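Polyporopepsin (Irpex lacteus, PDB 1WKR) hydrolyses peptide bonds as a pepsin-like aspartic endopeptidase of broad specificity and clots milk. Local coordinates at residues A269-N277 and S287-D295; L310-S318 and L329-N340. All blocks are in the same frame, centred on the assembly; numbering follows the deposited sequence.

Followed from the N terminus, contact 1 closes a loop late in the chain, after strand 263-267: 269-277 packs against 287-295, with nine residues between them that are neither helix nor strand. The loop of contact 2 opens only after this one has shut. There 310-318 meets 329-340, joined by the hairpin of strands 316-321 and 326-331, so the two loops follow in series and neither encloses nor crosses the other. Their centres lie about 14 Å apart, yet they touch: the C-terminal tail ending at Asn-340 runs back onto 269-277. The pair thus ties the hairpin and its preceding helix 310-313, through this tail, to the loop beside strand 289-295.

Contact 1: A269-N277 and S287-D295; sequences ANAQIWPRN and SSVYLIVGD
The loop that follows strand 263-267, in the C-terminal lobe of this pepsin-like proteinase, is joined to the broken strand 289-295 where the backbones of Ile-273 and Leu-291 are bridged. Two backbone bonds flank this pair. Ile-292 N gives its proton to Gln-272 O (2.9 Å) from above the carbonyl plane, 37° out of it, and Trp-274 N reaches Tyr-290 O at 2.8 Å. A water extends the join: it accepts from Tyr-290 N and lies 2.8 Å from Trp-274 O.

The Ile-273 side chain divides its contacts by branch. CG2 touches Val-289 CG1 and Leu-291 CD2, each at 3.7 Å, whereas CD1 lies over one face of the Arg-276 guanidinium, offset toward its rim. The bridge is a single one, and the strand it meets is paired elsewhere: Val-289 and Leu-291 bond through their backbones to strand 243-245, and Ile-292 to Thr-218. On the other side of the bridge Ile-292 presents CG2 to the edge of the Trp-274 indole, near the ring plane, 3.8 Å from CE3. Placing CG anti to the backbone N (chi1 -178°) carries that indole outward from the bridge, and its NE1 bonds to Leu-278 O. Ile-292 CD1 meanwhile rests 3.5 Å from Ala-271 O.

Arg-276 lies alongside Val-289, pointing the same way. Its CG passes 3.3 Å from Ser-288 O, whose hydrogen-bond donor is Asn-279 ND2, and its NE forms a salt bridge with the C-terminal carboxylate of Asn-340.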
loop_
_atom_site.group_PDB
_atom_site.type_symbol
_atom_site.label_atom_id
_atom_site.label_comp_id
_atom_site.label_asym_id
_atom_site.label_seq_id
_atom_site.Cartn_x
_atom_site.Cartn_y
_atom_site.Cartn_z
ATOM N N ALA A 269 -14.413 7.161 -13.275
ATOM C CA ALA A 269 -14.308 6.109 -14.284
ATOM C C ALA A 269 -12.878 5.901 -14.717
ATOM O O ALA A 269 -12.390 4.730 -14.745
ATOM C CB ALA A 269 -15.175 6.465 -15.496
ATOM N N ASN A 270 -12.130 6.953 -15.015
ATOM C CA ASN A 270 -10.780 6.749 -15.495
ATOM C C ASN A 270 -9.881 6.119 -14.392
ATOM O O ASN A 270 -8.971 5.322 -14.679
ATOM C CB ASN A 270 -10.143 8.059 -15.970
ATOM C CG ASN A 270 -8.834 7.817 -16.682
ATOM O OD1 ASN A 270 -7.754 8.060 -16.159
ATOM N ND2 ASN A 270 -8.943 7.391 -17.962
ATOM N N ALA A 271 -10.140 6.522 -13.136
ATOM C CA ALA A 271 -9.372 5.959 -12.008
ATOM C C ALA A 271 -9.654 4.487 -11.821
ATOM O O ALA A 271 -8.868 3.791 -11.135
ATOM C CB ALA A 271 -9.757 6.694 -10.726
ATOM N N GLN A 272 -10.763 3.963 -12.347
ATOM C CA GLN A 272 -11.130 2.544 -12.194
ATOM C C GLN A 272 -10.494 1.648 -13.208
ATOM O O GLN A 272 -10.708 0.439 -13.145
ATOM C CB GLN A 272 -12.655 2.397 -12.271
ATOM C CG GLN A 272 -13.367 2.905 -10.999
ATOM C CD GLN A 272 -14.861 2.960 -11.204
ATOM O OE1 GLN A 272 -15.515 1.933 -11.417
ATOM N NE2 GLN A 272 -15.415 4.137 -11.200
ATOM N N ILE A 273 -9.702 2.198 -14.141
ATOM C CA ILE A 273 -9.118 1.376 -15.227
ATOM C C ILE A 273 -7.612 1.365 -15.128
ATOM O O ILE A 273 -6.972 2.297 -14.627
ATOM C CB ILE A 273 -9.623 1.798 -16.647
ATOM C CG1 ILE A 273 -8.859 3.013 -17.192
ATOM C CG2 ILE A 273 -11.132 1.971 -16.604
ATOM C CD1 ILE A 273 -9.260 3.375 -18.609
ATOM N N TRP A 274 -6.998 0.256 -15.634
ATOM C CA TRP A 274 -5.562 0.137 -15.752
ATOM C C TRP A 274 -5.049 1.116 -16.819
ATOM O O TRP A 274 -5.792 1.316 -17.828
ATOM C CB TRP A 274 -5.214 -1.315 -16.113
ATOM C CG TRP A 274 -3.770 -1.622 -16.223
ATOM C CD1 TRP A 274 -2.984 -1.534 -17.299
ATOM C CD2 TRP A 274 -2.903 -2.024 -15.130
ATOM N NE1 TRP A 274 -1.657 -1.837 -16.996
ATOM C CE2 TRP A 274 -1.614 -2.124 -15.674
ATOM C CE3 TRP A 274 -3.080 -2.241 -13.769
ATOM C CZ2 TRP A 274 -0.443 -2.476 -14.877
ATOM C CZ3 TRP A 274 -2.000 -2.659 -12.986
ATOM C CH2 TRP A 274 -0.699 -2.704 -13.520
ATOM N N PRO A 275 -3.905 1.725 -16.673
ATOM C CA PRO A 275 -3.399 2.645 -17.726
ATOM C C PRO A 275 -3.277 1.933 -19.063
ATOM O O PRO A 275 -2.475 1.001 -19.233
ATOM C CB PRO A 275 -2.034 3.081 -17.169
ATOM C CG PRO A 275 -1.643 2.090 -16.113
ATOM C CD PRO A 275 -2.981 1.672 -15.524
ATOM N N ARG A 276 -4.102 2.372 -20.034
ATOM C CA ARG A 276 -4.239 1.602 -21.261
ATOM C C ARG A 276 -2.974 1.567 -22.125
ATOM O O ARG A 276 -2.743 0.526 -22.791
ATOM C CB ARG A 276 -5.394 2.133 -22.081
ATOM C CG ARG A 276 -6.734 1.763 -21.453
ATOM C CD ARG A 276 -7.924 2.410 -22.125
ATOM N NE ARG A 276 -8.009 3.842 -21.758
ATOM C CZ ARG A 276 -9.077 4.605 -22.043
ATOM N NH1 ARG A 276 -10.069 4.143 -22.803
ATOM N NH2 ARG A 276 -9.159 5.826 -21.538
ATOM N N ASN A 277 -2.124 2.549 -22.016
ATOM C CA ASN A 277 -0.859 2.485 -22.786
ATOM C C ASN A 277 0.026 1.492 -22.222
ATOM O O ASN A 277 1.053 1.123 -22.888
ATOM C CB ASN A 277 -0.203 3.861 -22.911
ATOM C CG ASN A 277 0.463 4.333 -21.710
ATOM O OD1 ASN A 277 -0.123 4.459 -20.581
ATOM N ND2 ASN A 277 1.788 4.573 -21.727
ATOM N N SER A 287 -5.854 -0.686 -26.771
ATOM C CA SER A 287 -7.173 -0.074 -27.085
ATOM C C SER A 287 -8.245 -0.951 -26.390
ATOM O O SER A 287 -9.285 -1.297 -27.067
ATOM C CB SER A 287 -7.456 0.009 -28.564
ATOM O OG SER A 287 -6.462 0.869 -29.156
ATOM N N SER A 288 -7.986 -1.400 -25.257
ATOM C CA SER A 288 -8.894 -2.253 -24.425
ATOM C C SER A 288 -8.956 -1.697 -23.002
ATOM O O SER A 288 -8.000 -1.095 -22.548
ATOM C CB SER A 288 -8.318 -3.659 -24.281
ATOM O OG SER A 288 -8.045 -4.214 -25.622
ATOM N N VAL A 289 -10.129 -1.855 -22.385
ATOM C CA VAL A 289 -10.351 -1.300 -21.019
ATOM C C VAL A 289 -10.404 -2.442 -19.977
ATOM O O VAL A 289 -11.324 -3.263 -20.016
ATOM C CB VAL A 289 -11.673 -0.547 -20.988
ATOM C CG1 VAL A 289 -11.927 -0.025 -19.562
ATOM C CG2 VAL A 289 -11.577 0.653 -21.941
ATOM N N TYR A 290 -9.449 -2.429 -19.047
ATOM C CA TYR A 290 -9.414 -3.411 -17.960
ATOM C C TYR A 290 -9.557 -2.657 -16.648
ATOM O O TYR A 290 -9.031 -1.539 -16.469
ATOM C CB TYR A 290 -8.068 -4.217 -17.945
ATOM C CG TYR A 290 -7.840 -4.888 -19.270
ATOM C CD1 TYR A 290 -8.501 -6.008 -19.634
ATOM C CD2 TYR A 290 -6.911 -4.352 -20.159
ATOM C CE1 TYR A 290 -8.305 -6.665 -20.917
ATOM C CE2 TYR A 290 -6.655 -5.008 -21.404
ATOM C CZ TYR A 290 -7.359 -6.084 -21.655
ATOM O OH TYR A 290 -7.091 -6.689 -22.973
ATOM N N LEU A 291 -10.261 -3.220 -15.697
ATOM C CA LEU A 291 -10.598 -2.569 -14.438
ATOM C C LEU A 291 -9.685 -2.957 -13.330
ATOM O O LEU A 291 -9.215 -4.115 -13.236
ATOM C CB LEU A 291 -12.031 -2.814 -14.054
ATOM C CG LEU A 291 -13.093 -2.527 -15.127
ATOM C CD1 LEU A 291 -14.484 -2.732 -14.590
ATOM C CD2 LEU A 291 -12.893 -1.112 -15.685
ATOM N N ILE A 292 -9.444 -2.010 -12.405
ATOM C CA ILE A 292 -8.570 -2.265 -11.249
ATOM C C ILE A 292 -9.333 -2.533 -9.970
ATOM O O ILE A 292 -8.707 -2.710 -8.936
ATOM C CB ILE A 292 -7.450 -1.192 -11.098
ATOM C CG1 ILE A 292 -7.983 0.263 -11.023
ATOM C CG2 ILE A 292 -6.476 -1.331 -12.259
ATOM C CD1 ILE A 292 -8.856 0.528 -9.821
ATOM N N VAL A 293 -10.646 -2.597 -10.044
ATOM C CA VAL A 293 -11.475 -3.096 -8.938
ATOM C C VAL A 293 -11.499 -4.584 -9.020
ATOM O O VAL A 293 -11.889 -5.140 -10.086
ATOM C CB VAL A 293 -12.891 -2.475 -8.977
ATOM C CG1 VAL A 293 -13.764 -3.095 -7.885
ATOM C CG2 VAL A 293 -12.793 -0.974 -8.811
ATOM N N GLY A 294 -11.073 -5.271 -7.986
ATOM C CA GLY A 294 -10.981 -6.733 -7.946
ATOM C C GLY A 294 -11.660 -7.366 -6.803
ATOM O O GLY A 294 -12.158 -6.662 -5.903
ATOM N N ASP A 295 -11.668 -8.677 -6.784
ATOM C CA ASP A 295 -12.329 -9.474 -5.773
ATOM C C ASP A 295 -11.366 -9.752 -4.665
ATOM O O ASP A 295 -10.291 -10.364 -4.887
ATOM C CB ASP A 295 -12.844 -10.778 -6.419
ATOM C CG ASP A 295 -13.866 -11.516 -5.560
ATOM O OD1 ASP A 295 -13.815 -11.457 -4.336
ATOM O OD2 ASP A 295 -14.832 -12.128 -6.137
HETATM O O HOH W 1 -7.063 -0.818 -19.168
HETATM O O HOH W 2 -3.684 0.768 -25.402
#

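Contact 2: L310-S318 and L329-N340; sequences LTFLERFYS and LATTSFTTATSN. With SO4 (sulfate ion), chain I.
The guanidinium of Arg-315 reaches the turn at 334-337, where NH1 donates to two backbone oxygens, Ala-337 O at 2.9 Å and Thr-335 O at 3.0 Å. The latter lies in the guanidinium plane, although the donor stands well above the carbonyl plane. A bend at chi2 (-65°) brings the group there, and Ala-337 CB lies over one of its faces, nearest NH1. At the edge, NH2 approaches Asn-340 ND2, both donors; a water accepting from Arg-315 NE and Asn-340 ND2 joins the residues. NH2 has Asn-270 OD1 as its acceptor.

The arginine backbone is gripped too: Thr-335 OG1 donates to Arg-315 O (2.7 Å), nearly in line with the carbonyl. That hydroxyl accepts from Thr-332 N at 2.9 Å, while Thr-332 OG1 forms an ST turn by accepting from Phe-334 N. Were Arg-315 an alanine, the carbonyls of Thr-335 and Ala-337 would be likely to lose their shared donor, and Asn-270 OD1 its guanidinium partner.

Further out, 316-318 and 329-331 are the open end of the hairpin of strands 316-321 and 326-331, with Tyr-317 and Ala-330 a hydrogen-bonded pair. These strands also pair with strands 142-146 and 175-178, building the hairpin into the sheet between the lobes, as in other pepsin-like proteinases. Leu-329 puts CD2 at the edge of the Phe-312 ring, 3.7 Å from CZ, and CD1 against Phe-316 CB. The next residue after Phe-312, Leu-313, has its side chain about 6 Å from that of the active-site Asp-212. Neutral acceptors, the oxygens of Thr-335, Ala-337, Asn-270 and a water, probably offset the buried guanidinium charge.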
loop_
_atom_site.group_PDB
_atom_site.type_symbol
_atom_site.label_atom_id
_atom_site.label_comp_id
_atom_site.label_asym_id
_atom_site.label_seq_id
_atom_site.Cartn_x
_atom_site.Cartn_y
_atom_site.Cartn_z
ATOM N N LEU A 310 -3.003 0.448 -4.056
ATOM C CA LEU A 310 -2.205 1.431 -4.823
ATOM C C LEU A 310 -3.020 2.152 -5.861
ATOM O O LEU A 310 -2.863 3.349 -6.022
ATOM C CB LEU A 310 -1.048 0.620 -5.495
ATOM C CG LEU A 310 -0.114 1.399 -6.409
ATOM C CD1 LEU A 310 1.217 0.634 -6.476
ATOM C CD2 LEU A 310 -0.675 1.548 -7.818
ATOM N N THR A 311 -3.934 1.464 -6.549
ATOM C CA THR A 311 -4.701 2.059 -7.623
ATOM C C THR A 311 -5.691 3.071 -7.083
ATOM O O THR A 311 -6.039 4.038 -7.790
ATOM C CB THR A 311 -5.397 0.991 -8.469
ATOM O OG1 THR A 311 -6.083 0.040 -7.573
ATOM C CG2 THR A 311 -4.430 0.252 -9.388
ATOM N N PHE A 312 -6.160 2.916 -5.841
ATOM C CA PHE A 312 -6.967 3.926 -5.184
ATOM C C PHE A 312 -6.080 5.089 -4.742
ATOM O O PHE A 312 -6.432 6.284 -4.952
ATOM C CB PHE A 312 -7.652 3.256 -3.960
ATOM C CG PHE A 312 -8.484 4.200 -3.098
ATOM C CD1 PHE A 312 -7.914 4.871 -2.024
ATOM C CD2 PHE A 312 -9.837 4.373 -3.320
ATOM C CE1 PHE A 312 -8.663 5.695 -1.214
ATOM C CE2 PHE A 312 -10.594 5.217 -2.481
ATOM C CZ PHE A 312 -9.969 5.885 -1.453
ATOM N N LEU A 313 -4.926 4.791 -4.150
ATOM C CA LEU A 313 -4.043 5.812 -3.601
ATOM C C LEU A 313 -3.339 6.622 -4.640
ATOM O O LEU A 313 -2.825 7.705 -4.367
ATOM C CB LEU A 313 -3.051 5.145 -2.658
ATOM C CG LEU A 313 -3.707 4.475 -1.447
ATOM C CD1 LEU A 313 -2.717 3.606 -0.696
ATOM C CD2 LEU A 313 -4.320 5.510 -0.517
ATOM N N GLU A 314 -3.301 6.166 -5.923
ATOM C CA GLU A 314 -2.857 7.023 -7.002
ATOM C C GLU A 314 -3.731 8.264 -7.176
ATOM O O GLU A 314 -3.326 9.226 -7.824
ATOM C CB GLU A 314 -2.764 6.254 -8.320
ATOM C CG GLU A 314 -1.580 5.309 -8.421
ATOM C CD GLU A 314 -1.608 4.443 -9.645
ATOM O OE1 GLU A 314 -2.710 3.914 -9.949
ATOM O OE2 GLU A 314 -0.592 4.249 -10.302
ATOM N N ARG A 315 -4.940 8.220 -6.612
ATOM C CA ARG A 315 -5.910 9.311 -6.725
ATOM C C ARG A 315 -6.144 10.063 -5.431
ATOM O O ARG A 315 -6.848 11.083 -5.467
ATOM C CB ARG A 315 -7.214 8.767 -7.268
ATOM C CG ARG A 315 -7.118 8.087 -8.630
ATOM C CD ARG A 315 -6.724 9.029 -9.737
ATOM N NE ARG A 315 -6.549 8.387 -11.060
ATOM C CZ ARG A 315 -7.104 8.827 -12.156
ATOM N NH1 ARG A 315 -8.041 9.782 -12.211
ATOM N NH2 ARG A 315 -6.765 8.215 -13.324
ATOM N N PHE A 316 -5.617 9.611 -4.290
ATOM C CA PHE A 316 -5.855 10.237 -2.988
ATOM C C PHE A 316 -4.606 10.257 -2.199
ATOM O O PHE A 316 -3.888 9.232 -2.089
ATOM C CB PHE A 316 -6.970 9.496 -2.244
ATOM C CG PHE A 316 -8.287 9.530 -3.006
ATOM C CD1 PHE A 316 -9.053 10.689 -3.006
ATOM C CD2 PHE A 316 -8.721 8.440 -3.734
ATOM C CE1 PHE A 316 -10.192 10.773 -3.731
ATOM C CE2 PHE A 316 -9.910 8.542 -4.463
ATOM C CZ PHE A 316 -10.607 9.695 -4.465
ATOM N N TYR A 317 -4.315 11.362 -1.551
ATOM C CA TYR A 317 -3.187 11.486 -0.613
ATOM C C TYR A 317 -3.579 10.787 0.695
ATOM O O TYR A 317 -4.737 10.936 1.133
ATOM C CB TYR A 317 -2.925 12.968 -0.335
ATOM C CG TYR A 317 -1.681 13.258 0.469
ATOM C CD1 TYR A 317 -0.416 12.943 -0.035
ATOM C CD2 TYR A 317 -1.739 13.907 1.700
ATOM C CE1 TYR A 317 0.755 13.253 0.649
ATOM C CE2 TYR A 317 -0.563 14.265 2.359
ATOM C CZ TYR A 317 0.632 13.937 1.844
ATOM O OH TYR A 317 1.823 14.302 2.513
ATOM N N SER A 318 -2.663 10.072 1.320
ATOM C CA SER A 318 -3.028 9.292 2.555
ATOM C C SER A 318 -2.051 9.569 3.651
ATOM O O SER A 318 -0.855 9.743 3.466
ATOM C CB SER A 318 -3.129 7.809 2.203
ATOM O OG SER A 318 -1.953 7.271 1.605
ATOM N N LEU A 329 -7.256 11.144 4.535
ATOM C CA LEU A 329 -7.324 11.111 3.072
ATOM C C LEU A 329 -7.668 12.477 2.550
ATOM O O LEU A 329 -8.439 13.245 3.184
ATOM C CB LEU A 329 -8.379 10.097 2.597
ATOM C CG LEU A 329 -8.245 9.449 1.364
ATOM C CD1 LEU A 329 -7.088 8.379 1.341
ATOM C CD2 LEU A 329 -9.498 8.737 0.846
ATOM N N ALA A 330 -7.132 12.786 1.368
ATOM C CA ALA A 330 -7.428 14.055 0.661
ATOM C C ALA A 330 -7.386 13.794 -0.811
ATOM O O ALA A 330 -6.689 12.871 -1.330
ATOM C CB ALA A 330 -6.429 15.153 1.022
ATOM N N THR A 331 -8.147 14.585 -1.585
ATOM C CA THR A 331 -7.990 14.684 -3.021
ATOM C C THR A 331 -6.615 15.218 -3.379
ATOM O O THR A 331 -5.896 15.741 -2.541
ATOM C CB THR A 331 -9.087 15.564 -3.636
ATOM O OG1 THR A 331 -9.073 16.864 -2.977
ATOM C CG2 THR A 331 -10.519 14.985 -3.450
ATOM N N THR A 332 -6.286 15.088 -4.654
ATOM C CA THR A 332 -5.028 15.631 -5.212
ATOM C C THR A 332 -5.360 16.264 -6.566
ATOM O O THR A 332 -6.461 16.095 -7.122
ATOM C CB THR A 332 -3.962 14.544 -5.374
ATOM O OG1 THR A 332 -4.261 13.819 -6.595
ATOM C CG2 THR A 332 -3.957 13.542 -4.224
ATOM N N SER A 333 -4.351 16.905 -7.121
ATOM C CA SER A 333 -4.509 17.452 -8.480
ATOM C C SER A 333 -4.700 16.349 -9.497
ATOM O O SER A 333 -5.098 16.685 -10.642
ATOM C CB SER A 333 -3.296 18.276 -8.832
ATOM O OG SER A 333 -2.129 17.433 -8.992
ATOM N N PHE A 334 -4.467 15.089 -9.195
ATOM C CA PHE A 334 -4.643 13.969 -10.144
ATOM C C PHE A 334 -5.924 13.195 -9.842
ATOM O O PHE A 334 -6.188 12.240 -10.604
ATOM C CB PHE A 334 -3.417 13.034 -10.068
ATOM C CG PHE A 334 -2.168 13.696 -10.498
ATOM C CD1 PHE A 334 -1.862 13.743 -11.843
ATOM C CD2 PHE A 334 -1.256 14.238 -9.598
ATOM C CE1 PHE A 334 -0.625 14.410 -12.291
ATOM C CE2 PHE A 334 -0.087 14.865 -10.023
ATOM C CZ PHE A 334 0.184 14.977 -11.328
ATOM N N THR A 335 -6.729 13.519 -8.837
ATOM C CA THR A 335 -7.914 12.725 -8.601
ATOM C C THR A 335 -8.767 12.628 -9.861
ATOM O O THR A 335 -9.287 11.551 -10.195
ATOM C CB THR A 335 -8.728 13.346 -7.468
ATOM O OG1 THR A 335 -7.904 13.381 -6.278
ATOM C CG2 THR A 335 -9.991 12.537 -7.153
ATOM N N THR A 336 -8.916 13.712 -10.579
ATOM C CA THR A 336 -9.744 13.747 -11.794
ATOM C C THR A 336 -8.908 13.562 -13.074
ATOM O O THR A 336 -9.473 13.856 -14.169
ATOM C CB THR A 336 -10.581 15.062 -11.867
ATOM O OG1 THR A 336 -9.682 16.118 -11.912
ATOM C CG2 THR A 336 -11.498 15.204 -10.649
ATOM N N ALA A 337 -7.724 13.031 -13.026
ATOM C CA ALA A 337 -6.962 12.790 -14.235
ATOM C C ALA A 337 -7.664 11.834 -15.157
ATOM O O ALA A 337 -8.482 10.986 -14.780
ATOM C CB ALA A 337 -5.590 12.232 -13.887
ATOM N N THR A 338 -7.363 11.954 -16.463
ATOM C CA THR A 338 -7.925 11.051 -17.495
ATOM C C THR A 338 -6.803 10.388 -18.216
ATOM O O THR A 338 -6.980 9.982 -19.400
ATOM C CB THR A 338 -8.874 11.826 -18.443
ATOM O OG1 THR A 338 -8.103 12.782 -19.198
ATOM C CG2 THR A 338 -9.972 12.502 -17.706
ATOM N N SER A 339 -5.625 10.205 -17.599
ATOM C CA SER A 339 -4.451 9.687 -18.319
ATOM C C SER A 339 -4.468 8.181 -18.540
ATOM O O SER A 339 -3.714 7.669 -19.357
ATOM C CB SER A 339 -3.187 10.104 -17.614
ATOM O OG SER A 339 -3.222 9.722 -16.233
ATOM N N ASN A 340 -5.265 7.398 -17.759
ATOM C CA ASN A 340 -5.391 5.972 -18.022
ATOM C C ASN A 340 -6.116 5.691 -19.339
ATOM O O ASN A 340 -6.944 6.551 -19.743
ATOM C CB ASN A 340 -6.086 5.235 -16.854
ATOM C CG ASN A 340 -5.332 5.257 -15.555
ATOM O OD1 ASN A 340 -4.115 5.278 -15.522
ATOM N ND2 ASN A 340 -6.078 5.252 -14.460
ATOM O OXT ASN A 340 -5.908 4.612 -19.885
HETATM S S SO4 I . -10.032 19.554 -11.036
HETATM O O1 SO4 I . -10.446 20.555 -9.789
HETATM O O2 SO4 I . -8.691 18.687 -10.539
HETATM O O3 SO4 I . -11.258 18.582 -11.365
HETATM O O4 SO4 I . -9.482 20.238 -12.269
HETATM O O HOH W 3 -2.582 11.687 -6.955
HETATM O O HOH W 4 -4.877 6.105 -11.768
#